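Local coordinates for protein D-alanyl-lipoteichoic acid synthetase (Streptococcus pneumoniae, PDB 3BMA) that probably takes part in adding D-alanine to lipoteichoic acid during cell wall biogenesis, as a membrane-associated member of the DltD family, at residues I23-R29 with Q123-Q129; R42-F46 with L368-T372; N68-R72 with D365-S369; S83-Y87 with D277-V281. The protein carries 1 engineered substitution. All coordinates share one frame. Where two conformers were deposited one is given. Residue numbers count along the deposited sequence, not the author numbering.

Contact 1: I23-R29 with Q123-Q129; sequences IDSFKER and QYFNGDQ
A short helix, 23-27, packs against the break between helices 118-124 and 127-136, the second of which is N-capped by N126, whose OD1 accepts from Q129 N at 2.9 Å. K27 and Y124 are closest, with CA atoms 5.2 Å apart. I23, chi1 m, lays CG2 3.3 Å from Q123 O and CG1 3.8 Å from Y124 CE1, at the ring edge. D24 points away from the partner segment, its OD2 2.9 Å from K27 NZ in a weak, charge-assisted bond. F26, chi1 t, brings CD2 to 3.7 Å from Y124 CB. K27, chi1 p, sets CB 3.3 Å from Y124 O; its O accepts weakly from Q129 NE2 at 3.5 Å, the firmer bond of that amide going to Y124 O at 2.9 Å. E28 leaves helical geometry (psi 142°), and its OE2 joins the D24–K27 salt-bridge network, 3.3 Å from K27 NZ. R29, extended, bridges by NH2 to D128 OD2 at 3.1 Å. A water accepts from R29 N at 3.0 Å and N126 ND2 at 3.3 Å and donates to D128 OD2 at 2.9 Å. Nearby, Q92 also binds D128 and K27 O, Y124 OH reaches G79 O, and F26 packs on strand 72-76 and helix 83-90.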
loop_
_atom_site.group_PDB
_atom_site.type_symbol
_atom_site.label_atom_id
_atom_site.label_comp_id
_atom_site.label_asym_id
_atom_site.label_seq_id
_atom_site.Cartn_x
_atom_site.Cartn_y
_atom_site.Cartn_z
ATOM N N ILE C 23 16.808 8.207 30.340
ATOM C CA ILE C 23 16.580 7.248 29.264
ATOM C C ILE C 23 15.997 7.991 28.065
ATOM O O ILE C 23 16.401 7.748 26.927
ATOM C CB ILE C 23 15.660 6.086 29.727
ATOM C CG1 ILE C 23 16.329 5.300 30.858
ATOM C CG2 ILE C 23 15.346 5.145 28.573
ATOM C CD1 ILE C 23 15.371 4.514 31.723
ATOM N N ASP C 24 15.090 8.928 28.347
ATOM C CA ASP C 24 14.434 9.756 27.330
ATOM C C ASP C 24 15.392 10.615 26.506
ATOM O O ASP C 24 15.298 10.631 25.285
ATOM C CB ASP C 24 13.350 10.637 27.961
ATOM C CG ASP C 24 12.051 9.881 28.231
ATOM O OD1 ASP C 24 11.056 10.543 28.599
ATOM O OD2 ASP C 24 12.014 8.639 28.074
ATOM N N SER C 25 16.322 11.304 27.167
ATOM C CA SER C 25 17.294 12.157 26.471
ATOM C C SER C 25 18.178 11.360 25.509
ATOM O O SER C 25 18.662 11.896 24.513
ATOM C CB SER C 25 18.153 12.952 27.467
ATOM O OG SER C 25 19.015 12.109 28.213
ATOM N N PHE C 26 18.357 10.075 25.807
ATOM C CA PHE C 26 19.121 9.176 24.958
ATOM C C PHE C 26 18.305 8.509 23.841
ATOM O O PHE C 26 18.683 8.609 22.672
ATOM C CB PHE C 26 19.838 8.114 25.801
ATOM C CG PHE C 26 20.739 7.217 25.002
ATOM C CD1 PHE C 26 22.018 7.631 24.659
ATOM C CD2 PHE C 26 20.309 5.959 24.585
ATOM C CE1 PHE C 26 22.852 6.809 23.916
ATOM C CE2 PHE C 26 21.137 5.133 23.836
ATOM C CZ PHE C 26 22.414 5.560 23.505
ATOM N N LYS C 27 17.209 7.826 24.193
ATOM C CA LYS C 27 16.463 7.014 23.220
ATOM C C LYS C 27 15.516 7.813 22.314
ATOM O O LYS C 27 15.273 7.426 21.173
ATOM C CB LYS C 27 15.746 5.829 23.896
ATOM C CG LYS C 27 14.473 6.156 24.659
ATOM C CD LYS C 27 13.747 4.886 25.077
ATOM C CE LYS C 27 12.330 5.178 25.561
ATOM N NZ LYS C 27 12.288 5.990 26.815
ATOM N N GLU C 28 14.986 8.920 22.821
ATOM C CA GLU C 28 14.038 9.716 22.052
ATOM C C GLU C 28 14.714 10.578 20.996
ATOM O O GLU C 28 15.803 11.114 21.204
ATOM C CB GLU C 28 13.145 10.571 22.959
ATOM C CG GLU C 28 11.698 10.086 23.099
ATOM C CD GLU C 28 11.554 8.794 23.884
ATOM O OE1 GLU C 28 10.807 7.903 23.425
ATOM O OE2 GLU C 28 12.178 8.671 24.959
ATOM N N ARG C 29 14.036 10.678 19.860
ATOM C CA ARG C 29 14.495 11.444 18.713
ATOM C C ARG C 29 14.449 12.948 18.982
ATOM O O ARG C 29 15.421 13.655 18.741
ATOM C CB ARG C 29 13.608 11.107 17.516
ATOM C CG ARG C 29 13.989 11.765 16.220
ATOM C CD ARG C 29 12.955 11.443 15.173
ATOM N NE ARG C 29 13.535 11.441 13.837
ATOM C CZ ARG C 29 14.074 10.378 13.249
ATOM N NH1 ARG C 29 14.574 10.498 12.029
ATOM N NH2 ARG C 29 14.113 9.202 13.866
ATOM N N GLN C 123 16.158 -1.070 27.386
ATOM C CA GLN C 123 15.678 0.208 27.871
ATOM C C GLN C 123 15.931 1.353 26.894
ATOM O O GLN C 123 15.172 2.322 26.872
ATOM C CB GLN C 123 16.306 0.519 29.230
ATOM C CG GLN C 123 15.998 -0.523 30.301
ATOM C CD GLN C 123 16.624 -0.190 31.647
ATOM O OE1 GLN C 123 16.437 0.906 32.183
ATOM N NE2 GLN C 123 17.368 -1.141 32.204
ATOM N N TYR C 124 16.977 1.234 26.079
ATOM C CA TYR C 124 17.423 2.355 25.246
ATOM C C TYR C 124 17.123 2.168 23.754
ATOM O O TYR C 124 17.353 3.070 22.948
ATOM C CB TYR C 124 18.915 2.654 25.483
ATOM C CG TYR C 124 19.358 2.550 26.936
ATOM C CD1 TYR C 124 18.717 3.277 27.943
ATOM C CD2 TYR C 124 20.430 1.735 27.297
ATOM C CE1 TYR C 124 19.116 3.173 29.270
ATOM C CE2 TYR C 124 20.845 1.631 28.621
ATOM C CZ TYR C 124 20.181 2.349 29.603
ATOM O OH TYR C 124 20.585 2.252 30.918
ATOM N N PHE C 125 16.603 0.997 23.398
ATOM C CA PHE C 125 16.193 0.708 22.028
ATOM C C PHE C 125 14.672 0.825 21.920
ATOM O O PHE C 125 13.937 0.075 22.571
ATOM C CB PHE C 125 16.669 -0.691 21.627
ATOM C CG PHE C 125 16.418 -1.042 20.183
ATOM C CD1 PHE C 125 17.230 -0.536 19.177
ATOM C CD2 PHE C 125 15.386 -1.898 19.833
ATOM C CE1 PHE C 125 17.008 -0.861 17.847
ATOM C CE2 PHE C 125 15.156 -2.237 18.505
ATOM C CZ PHE C 125 15.968 -1.716 17.508
ATOM N N ASN C 126 14.204 1.782 21.121
ATOM C CA ASN C 126 12.774 1.915 20.842
ATOM C C ASN C 126 12.434 1.519 19.404
ATOM O O ASN C 126 13.328 1.164 18.637
ATOM C CB ASN C 126 12.259 3.327 21.189
ATOM C CG ASN C 126 12.897 4.429 20.351
ATOM O OD1 ASN C 126 13.585 4.175 19.362
ATOM N ND2 ASN C 126 12.652 5.674 20.744
ATOM N N GLY C 127 11.151 1.599 19.051
ATOM C CA GLY C 127 10.676 1.305 17.697
ATOM C C GLY C 127 11.075 2.310 16.635
ATOM O O GLY C 127 11.129 1.983 15.448
ATOM N N ASP C 128 11.349 3.540 17.061
ATOM C CA ASP C 128 11.837 4.579 16.154
ATOM C C ASP C 128 13.252 4.255 15.680
ATOM O O ASP C 128 13.594 4.538 14.535
ATOM C CB ASP C 128 11.770 5.961 16.821
ATOM C CG ASP C 128 12.203 7.086 15.897
ATOM O OD1 ASP C 128 11.944 7.029 14.672
ATOM O OD2 ASP C 128 12.811 8.041 16.406
ATOM N N GLN C 129 14.054 3.638 16.552
ATOM C CA GLN C 129 15.401 3.173 16.198
ATOM C C GLN C 129 15.377 1.974 15.254
ATOM O O GLN C 129 16.235 1.861 14.380
ATOM C CB GLN C 129 16.195 2.812 17.448
ATOM C CG GLN C 129 16.765 4.011 18.180
ATOM C CD GLN C 129 17.302 3.663 19.546
ATOM O OE1 GLN C 129 17.879 2.593 19.741
ATOM N NE2 GLN C 129 17.120 4.567 20.505
HETATM O O HOH W 1 12.090 8.487 19.130
#

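Contact 2: R42-F46 with L368-T372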
loop_
_atom_site.group_PDB
_atom_site.type_symbol
_atom_site.label_atom_id
_atom_site.label_comp_id
_atom_site.label_asym_id
_atom_site.label_seq_id
_atom_site.Cartn_x
_atom_site.Cartn_y
_atom_site.Cartn_z
ATOM N N ARG C 42 26.045 25.680 19.440
ATOM C CA ARG C 42 26.644 24.414 19.044
ATOM C C ARG C 42 26.557 23.382 20.162
ATOM O O ARG C 42 27.121 23.564 21.239
ATOM C CB ARG C 42 28.096 24.622 18.617
ATOM C CG ARG C 42 28.797 23.366 18.157
ATOM C CD ARG C 42 30.265 23.636 17.956
ATOM N NE ARG C 42 30.996 22.429 17.585
ATOM C CZ ARG C 42 32.318 22.307 17.657
ATOM N NH1 ARG C 42 33.059 23.319 18.094
ATOM N NH2 ARG C 42 32.899 21.172 17.297
ATOM N N PHE C 43 25.821 22.307 19.897
ATOM C CA PHE C 43 25.775 21.167 20.793
ATOM C C PHE C 43 26.594 20.032 20.189
ATOM O O PHE C 43 26.524 19.777 18.984
ATOM C CB PHE C 43 24.331 20.737 21.076
ATOM C CG PHE C 43 23.633 21.589 22.107
ATOM C CD1 PHE C 43 23.705 21.269 23.460
ATOM C CD2 PHE C 43 22.896 22.710 21.725
ATOM C CE1 PHE C 43 23.061 22.065 24.421
ATOM C CE2 PHE C 43 22.246 23.505 22.679
ATOM C CZ PHE C 43 22.331 23.184 24.024
ATOM N N VAL C 44 27.387 19.376 21.031
ATOM C CA VAL C 44 28.307 18.328 20.600
ATOM C C VAL C 44 27.901 17.007 21.248
ATOM O O VAL C 44 27.769 16.938 22.473
ATOM C CB VAL C 44 29.779 18.667 20.976
ATOM C CG1 VAL C 44 30.743 17.585 20.479
ATOM C CG2 VAL C 44 30.180 20.009 20.409
ATOM N N PRO C 45 27.686 15.959 20.427
ATOM C CA PRO C 45 27.364 14.637 20.950
ATOM C C PRO C 45 28.494 14.072 21.806
ATOM O O PRO C 45 29.616 13.889 21.322
ATOM C CB PRO C 45 27.184 13.793 19.679
ATOM C CG PRO C 45 26.883 14.767 18.611
ATOM C CD PRO C 45 27.712 15.960 18.953
ATOM N N PHE C 46 28.190 13.826 23.078
ATOM C CA PHE C 46 29.112 13.168 23.997
ATOM C C PHE C 46 28.610 11.754 24.284
ATOM O O PHE C 46 27.819 11.543 25.204
ATOM C CB PHE C 46 29.236 13.963 25.300
ATOM C CG PHE C 46 30.298 15.044 25.277
ATOM C CD1 PHE C 46 30.390 15.949 24.219
ATOM C CD2 PHE C 46 31.183 15.175 26.343
ATOM C CE1 PHE C 46 31.360 16.951 24.216
ATOM C CE2 PHE C 46 32.154 16.177 26.352
ATOM C CZ PHE C 46 32.242 17.066 25.287
ATOM N N LEU C 368 37.736 20.368 20.215
ATOM C CA LEU C 368 36.397 20.852 19.878
ATOM C C LEU C 368 36.341 22.362 19.636
ATOM O O LEU C 368 35.509 22.829 18.855
ATOM C CB LEU C 368 35.380 20.454 20.953
ATOM C CG LEU C 368 35.095 18.972 21.240
ATOM C CD1 LEU C 368 34.057 18.859 22.338
ATOM C CD2 LEU C 368 34.631 18.217 20.004
ATOM N N SER C 369 37.216 23.119 20.303
ATOM C CA SER C 369 37.288 24.581 20.124
ATOM C C SER C 369 37.836 24.977 18.757
ATOM O O SER C 369 37.544 26.066 18.257
ATOM C CB SER C 369 38.138 25.233 21.213
ATOM O OG SER C 369 37.641 24.916 22.500
ATOM N N ASN C 370 38.635 24.088 18.168
ATOM C CA ASN C 370 39.194 24.283 16.836
ATOM C C ASN C 370 38.738 23.166 15.902
ATOM O O ASN C 370 39.488 22.218 15.669
ATOM C CB ASN C 370 40.722 24.320 16.902
ATOM C CG ASN C 370 41.240 25.388 17.841
ATOM O OD1 ASN C 370 41.322 26.563 17.479
ATOM N ND2 ASN C 370 41.612 24.981 19.052
ATOM N N PRO C 371 37.510 23.278 15.356
ATOM C CA PRO C 371 36.909 22.193 14.584
ATOM C C PRO C 371 37.601 21.978 13.243
ATOM O O PRO C 371 37.745 22.915 12.456
ATOM C CB PRO C 371 35.459 22.667 14.368
ATOM C CG PRO C 371 35.267 23.817 15.297
ATOM C CD PRO C 371 36.613 24.443 15.420
ATOM N N THR C 372 38.042 20.747 13.010
ATOM C CA THR C 372 38.657 20.357 11.747
ATOM C C THR C 372 37.866 19.195 11.145
ATOM O O THR C 372 37.362 18.350 11.888
ATOM C CB THR C 372 40.147 19.960 11.930
ATOM O OG1 THR C 372 40.293 19.126 13.085
ATOM C CG2 THR C 372 41.011 21.199 12.097
#
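This is a helix-on-sheet contact in the α/β fold of the SGNH hydrolase clan: the last turn of helix 355-369 and the loop after it lie against strand 43-47 of the five-stranded parallel sheet. Alternation along the strand selects the partners. V44 and F46 meet the helix, whereas F43 and P45 pack on helix 29-36 across the sheet. L368 supplies the apolar side almost alone: its CD2 lies 4.0 Å from V44 CG1, and its CD1 lies 3.8 Å from F46 CE1. The nearest CA atoms, those of V44 and L368, are 8.5 Å apart, a gap that the leucine and valine side chains fill. Just ahead of the strand, R42 extends with three t torsions beyond this apolar patch to the end of the helix, while its NH2 also binds Q101 on strand 101-105. P371 lies beside the guanidinium, with CG 3.6 Å from R42 NH1. A carbonyl in the last turn of the helix is met in the plane of that group by a short hydrogen bond, from R42 NH1 to L368 O at 2.6 Å.

Contact 3: N68-R72 with D365-S369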
loop_
_atom_site.group_PDB
_atom_site.type_symbol
_atom_site.label_atom_id
_atom_site.label_comp_id
_atom_site.label_asym_id
_atom_site.label_seq_id
_atom_site.Cartn_x
_atom_site.Cartn_y
_atom_site.Cartn_z
ATOM N N ASN C 68 31.517 29.891 29.205
ATOM C CA ASN C 68 30.817 30.296 27.974
ATOM C C ASN C 68 31.549 29.872 26.697
ATOM O O ASN C 68 31.888 30.699 25.840
ATOM C CB ASN C 68 30.515 31.810 27.994
ATOM C CG ASN C 68 29.512 32.237 26.920
ATOM O OD1 ASN C 68 28.753 31.421 26.391
ATOM N ND2 ASN C 68 29.516 33.525 26.594
ATOM N N ARG C 69 31.803 28.572 26.591
ATOM C CA ARG C 69 32.599 28.025 25.494
ATOM C C ARG C 69 31.859 28.058 24.157
ATOM O O ARG C 69 30.654 28.311 24.113
ATOM C CB ARG C 69 33.070 26.608 25.836
ATOM C CG ARG C 69 34.012 26.571 27.028
ATOM C CD ARG C 69 34.630 25.211 27.222
ATOM N NE ARG C 69 35.776 25.279 28.125
ATOM C CZ ARG C 69 36.486 24.227 28.524
ATOM N NH1 ARG C 69 36.177 23.010 28.104
ATOM N NH2 ARG C 69 37.511 24.394 29.342
ATOM N N SER C 70 32.587 27.804 23.072
ATOM C CA SER C 70 32.009 27.796 21.724
ATOM C C SER C 70 31.160 26.547 21.435
ATOM O O SER C 70 30.696 26.349 20.308
ATOM C CB SER C 70 33.112 27.959 20.668
ATOM O OG SER C 70 34.128 26.981 20.822
ATOM N N TYR C 71 30.964 25.718 22.458
ATOM C CA TYR C 71 30.170 24.498 22.359
ATOM C C TYR C 71 29.552 24.126 23.707
ATOM O O TYR C 71 30.012 24.583 24.755
ATOM C CB TYR C 71 31.021 23.334 21.827
ATOM C CG TYR C 71 32.139 22.888 22.746
ATOM C CD1 TYR C 71 33.421 23.424 22.626
ATOM C CD2 TYR C 71 31.920 21.915 23.725
ATOM C CE1 TYR C 71 34.452 23.018 23.469
ATOM C CE2 TYR C 71 32.942 21.510 24.578
ATOM C CZ TYR C 71 34.206 22.061 24.440
ATOM O OH TYR C 71 35.219 21.655 25.277
ATOM N N ARG C 72 28.507 23.301 23.659
ATOM C CA ARG C 72 27.960 22.632 24.834
ATOM C C ARG C 72 27.925 21.131 24.563
ATOM O O ARG C 72 27.604 20.720 23.452
ATOM C CB ARG C 72 26.546 23.122 25.146
ATOM C CG ARG C 72 26.427 24.586 25.550
ATOM C CD ARG C 72 27.189 24.899 26.836
ATOM N NE ARG C 72 27.035 26.297 27.245
ATOM C CZ ARG C 72 27.736 27.319 26.757
ATOM N NH1 ARG C 72 28.662 27.124 25.824
ATOM N NH2 ARG C 72 27.513 28.546 27.206
ATOM N N ASP C 365 38.744 19.825 24.954
ATOM C CA ASP C 365 38.510 21.257 24.694
ATOM C C ASP C 365 39.267 21.853 23.488
ATOM O O ASP C 365 38.615 22.430 22.624
ATOM C CB ASP C 365 38.688 22.120 25.952
ATOM C CG ASP C 365 38.521 23.602 25.671
ATOM O OD1 ASP C 365 37.379 24.041 25.412
ATOM O OD2 ASP C 365 39.536 24.328 25.709
ATOM N N PRO C 366 40.619 21.695 23.406
ATOM C CA PRO C 366 41.321 22.238 22.232
ATOM C C PRO C 366 40.901 21.605 20.903
ATOM O O PRO C 366 40.946 22.273 19.868
ATOM C CB PRO C 366 42.790 21.899 22.513
ATOM C CG PRO C 366 42.862 21.710 23.972
ATOM C CD PRO C 366 41.578 21.052 24.324
ATOM N N PHE C 367 40.504 20.333 20.945
ATOM C CA PHE C 367 40.009 19.611 19.771
ATOM C C PHE C 367 38.664 20.162 19.283
ATOM O O PHE C 367 38.482 20.400 18.088
ATOM C CB PHE C 367 39.904 18.111 20.086
ATOM C CG PHE C 367 39.260 17.294 18.997
ATOM C CD1 PHE C 367 39.943 17.010 17.822
ATOM C CD2 PHE C 367 37.974 16.785 19.160
ATOM C CE1 PHE C 367 39.351 16.244 16.820
ATOM C CE2 PHE C 367 37.376 16.024 18.164
ATOM C CZ PHE C 367 38.065 15.750 16.994
ATOM N N LEU C 368 37.736 20.368 20.215
ATOM C CA LEU C 368 36.397 20.852 19.878
ATOM C C LEU C 368 36.341 22.362 19.636
ATOM O O LEU C 368 35.509 22.829 18.855
ATOM C CB LEU C 368 35.380 20.454 20.953
ATOM C CG LEU C 368 35.095 18.972 21.240
ATOM C CD1 LEU C 368 34.057 18.859 22.338
ATOM C CD2 LEU C 368 34.631 18.217 20.004
ATOM N N SER C 369 37.216 23.119 20.303
ATOM C CA SER C 369 37.288 24.581 20.124
ATOM C C SER C 369 37.836 24.977 18.757
ATOM O O SER C 369 37.544 26.066 18.257
ATOM C CB SER C 369 38.138 25.233 21.213
ATOM O OG SER C 369 37.641 24.916 22.500
HETATM O O HOH W 2 35.845 26.569 23.716
#
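Charge, aromatic packing and solvent each have a share in joining the loop ahead of strand 72-76 to the C-terminal turn of helix 355-369. The ionic part is R69 NH1 with D365 OD1, 3.1 Å apart. The oxygen sits over the guanidinium face, so the attraction is between charges and no N-H points at it; R69 has a further salt bridge to D361, one helical turn earlier. Y71 OH is 3.2 Å from the same D365 OD1, a hydrogen bond that is possible but not settled. Packing comes from the Y71 ring, over whose face L368 CD1 makes a CH-pi contact, 3.9 Å from the centroid. On the solvent side a water donates to S369 OG at 2.7 Å and is weakly linked to S70 OG at 3.4 Å, while S369 OG donates to D365 O at 2.7 Å within the helix. R72 braces the loop itself, its NH1 donating to R69 O at 2.9 Å and to Y71 O at 3.1 Å. The chemistry implies an apolar floor under Y71, continuous with V44 of the sheet, bordered by an acidic helix edge that attracts arginine.

Contact 4: S83-Y87 with D277-V281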
loop_
_atom_site.group_PDB
_atom_site.type_symbol
_atom_site.label_atom_id
_atom_site.label_comp_id
_atom_site.label_asym_id
_atom_site.label_seq_id
_atom_site.Cartn_x
_atom_site.Cartn_y
_atom_site.Cartn_z
ATOM N N SER C 83 28.366 -0.002 22.355
ATOM C CA SER C 83 28.414 0.370 20.937
ATOM C C SER C 83 27.183 0.002 20.108
ATOM O O SER C 83 26.820 0.749 19.199
ATOM C CB SER C 83 29.687 -0.167 20.270
ATOM O OG SER C 83 30.849 0.367 20.891
ATOM N N LEU C 84 26.550 -1.130 20.416
ATOM C CA LEU C 84 25.323 -1.537 19.718
ATOM C C LEU C 84 24.191 -0.541 19.984
ATOM O O LEU C 84 23.541 -0.088 19.048
ATOM C CB LEU C 84 24.905 -2.968 20.081
ATOM C CG LEU C 84 23.919 -3.654 19.118
ATOM C CD1 LEU C 84 24.524 -3.915 17.746
ATOM C CD2 LEU C 84 23.392 -4.945 19.690
ATOM N N ASN C 85 23.989 -0.181 21.251
ATOM C CA ASN C 85 23.045 0.878 21.616
ATOM C C ASN C 85 23.332 2.205 20.920
ATOM O O ASN C 85 22.422 2.826 20.362
ATOM C CB ASN C 85 23.012 1.096 23.132
ATOM C CG ASN C 85 21.910 0.311 23.817
ATOM O OD1 ASN C 85 20.770 0.266 23.348
ATOM N ND2 ASN C 85 22.242 -0.304 24.941
ATOM N N GLN C 86 24.598 2.621 20.941
ATOM C CA GLN C 86 25.005 3.895 20.348
ATOM C C GLN C 86 24.747 3.911 18.850
ATOM O O GLN C 86 24.195 4.877 18.331
ATOM C CB GLN C 86 26.478 4.225 20.650
ATOM C CG GLN C 86 26.827 4.456 22.136
ATOM C CD GLN C 86 26.173 5.683 22.763
ATOM O OE1 GLN C 86 25.525 6.484 22.091
ATOM N NE2 GLN C 86 26.345 5.830 24.071
ATOM N N TYR C 87 25.122 2.825 18.173
ATOM C CA TYR C 87 24.872 2.666 16.742
ATOM C C TYR C 87 23.413 2.894 16.374
ATOM O O TYR C 87 23.117 3.637 15.436
ATOM C CB TYR C 87 25.319 1.287 16.250
ATOM C CG TYR C 87 25.109 1.093 14.766
ATOM C CD1 TYR C 87 25.913 1.757 13.841
ATOM C CD2 TYR C 87 24.101 0.258 14.284
ATOM C CE1 TYR C 87 25.732 1.588 12.481
ATOM C CE2 TYR C 87 23.903 0.092 12.917
ATOM C CZ TYR C 87 24.725 0.759 12.024
ATOM O OH TYR C 87 24.551 0.601 10.669
ATOM N N ASP C 277 30.916 -4.920 17.634
ATOM C CA ASP C 277 29.909 -3.872 17.841
ATOM C C ASP C 277 30.523 -2.498 17.625
ATOM O O ASP C 277 29.859 -1.598 17.117
ATOM C CB ASP C 277 29.294 -3.935 19.248
ATOM C CG ASP C 277 28.382 -5.142 19.459
ATOM O OD1 ASP C 277 28.103 -5.888 18.494
ATOM O OD2 ASP C 277 27.941 -5.347 20.615
ATOM N N LEU C 278 31.787 -2.345 18.027
ATOM C CA LEU C 278 32.547 -1.099 17.833
ATOM C C LEU C 278 32.721 -0.780 16.352
ATOM O O LEU C 278 32.651 0.378 15.953
ATOM C CB LEU C 278 33.911 -1.169 18.536
ATOM C CG LEU C 278 34.932 -0.033 18.354
ATOM C CD1 LEU C 278 34.466 1.263 19.019
ATOM C CD2 LEU C 278 36.292 -0.456 18.883
ATOM N N GLN C 279 32.907 -1.821 15.545
ATOM C CA GLN C 279 33.024 -1.682 14.098
ATOM C C GLN C 279 31.767 -1.111 13.417
ATOM O O GLN C 279 31.861 -0.527 12.342
ATOM C CB GLN C 279 33.437 -3.025 13.477
ATOM C CG GLN C 279 33.945 -2.953 12.035
ATOM C CD GLN C 279 35.080 -1.960 11.829
ATOM O OE1 GLN C 279 35.897 -1.723 12.722
ATOM N NE2 GLN C 279 35.136 -1.378 10.637
ATOM N N LEU C 280 30.602 -1.273 14.043
ATOM C CA LEU C 280 29.368 -0.654 13.552
ATOM C C LEU C 280 29.430 0.858 13.678
ATOM O O LEU C 280 29.114 1.579 12.734
ATOM C CB LEU C 280 28.152 -1.182 14.312
ATOM C CG LEU C 280 27.727 -2.616 14.006
ATOM C CD1 LEU C 280 26.678 -3.056 14.987
ATOM C CD2 LEU C 280 27.198 -2.716 12.593
ATOM N N VAL C 281 29.832 1.317 14.859
ATOM C CA VAL C 281 30.001 2.733 15.154
ATOM C C VAL C 281 31.019 3.390 14.206
ATOM O O VAL C 281 30.715 4.408 13.581
ATOM C CB VAL C 281 30.394 2.924 16.642
ATOM C CG1 VAL C 281 30.988 4.299 16.907
ATOM C CG2 VAL C 281 29.192 2.676 17.543
HETATM O O HOH W 3 27.491 -3.385 22.424
#
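Helices 83-90 and 274-287 run side by side in the same direction; the axes of segments 83-87 and 277-281 approach to 8.2 Å and cross at 27°. The CA atoms of S83 and L278, and those of Y87 and V281, are each 5.4 Å apart. S83 is small enough for this, with CB 3.5 Å from D277 O and its backbone O 3.5 Å from V281 CG2. Its hydroxyl is engaged by Y104 and E274. One turn on, Y87, chi1 t, lays its ring against L280, whose CB stands over the face in a CH-pi contact 4.0 Å from the centroid; Y87 CE1 is 3.4 Å from L280 O. L84 CD1 meets L280 CD1 at 3.6 Å. No direct hydrogen bond spans the pair, but a water accepts from L84 N at 3.2 Å and lies 2.7 Å from D277 OD2, to which it can donate; the aspartate is also held by Y145 and R149. Q86 and V281 both touch Y104 of strand 101-105. Near-parallel helices, one following strand 72-76 and one preceding strand 291-296, form part of the helical layer on one face of the parallel sheet, as expected of an α/β fold such as the SGNH hydrolase fold.

Overall arrangement
The four contacts illustrate how a parallel sheet is clad on two faces. Contacts 2 and 3 share L368 and S369, their centres are 6 Å apart, and they treat one helix end as a common platform: backbone hydrogen bonds of R42 and V44 with R72 join their other segments. Contacts 1 and 4 lie on the opposite face, centres 15 Å apart, and meet where F26 CE1 comes 3.3 Å from Q86 OE1 and Y124 CD2 comes 3.6 Å from N85 ND2. Between the two groups centres are 21 to 27 Å apart, without touching. In sequence, contact 4 nests within the loops closed by contacts 2 and 3, whereas contact 1 crosses the other three.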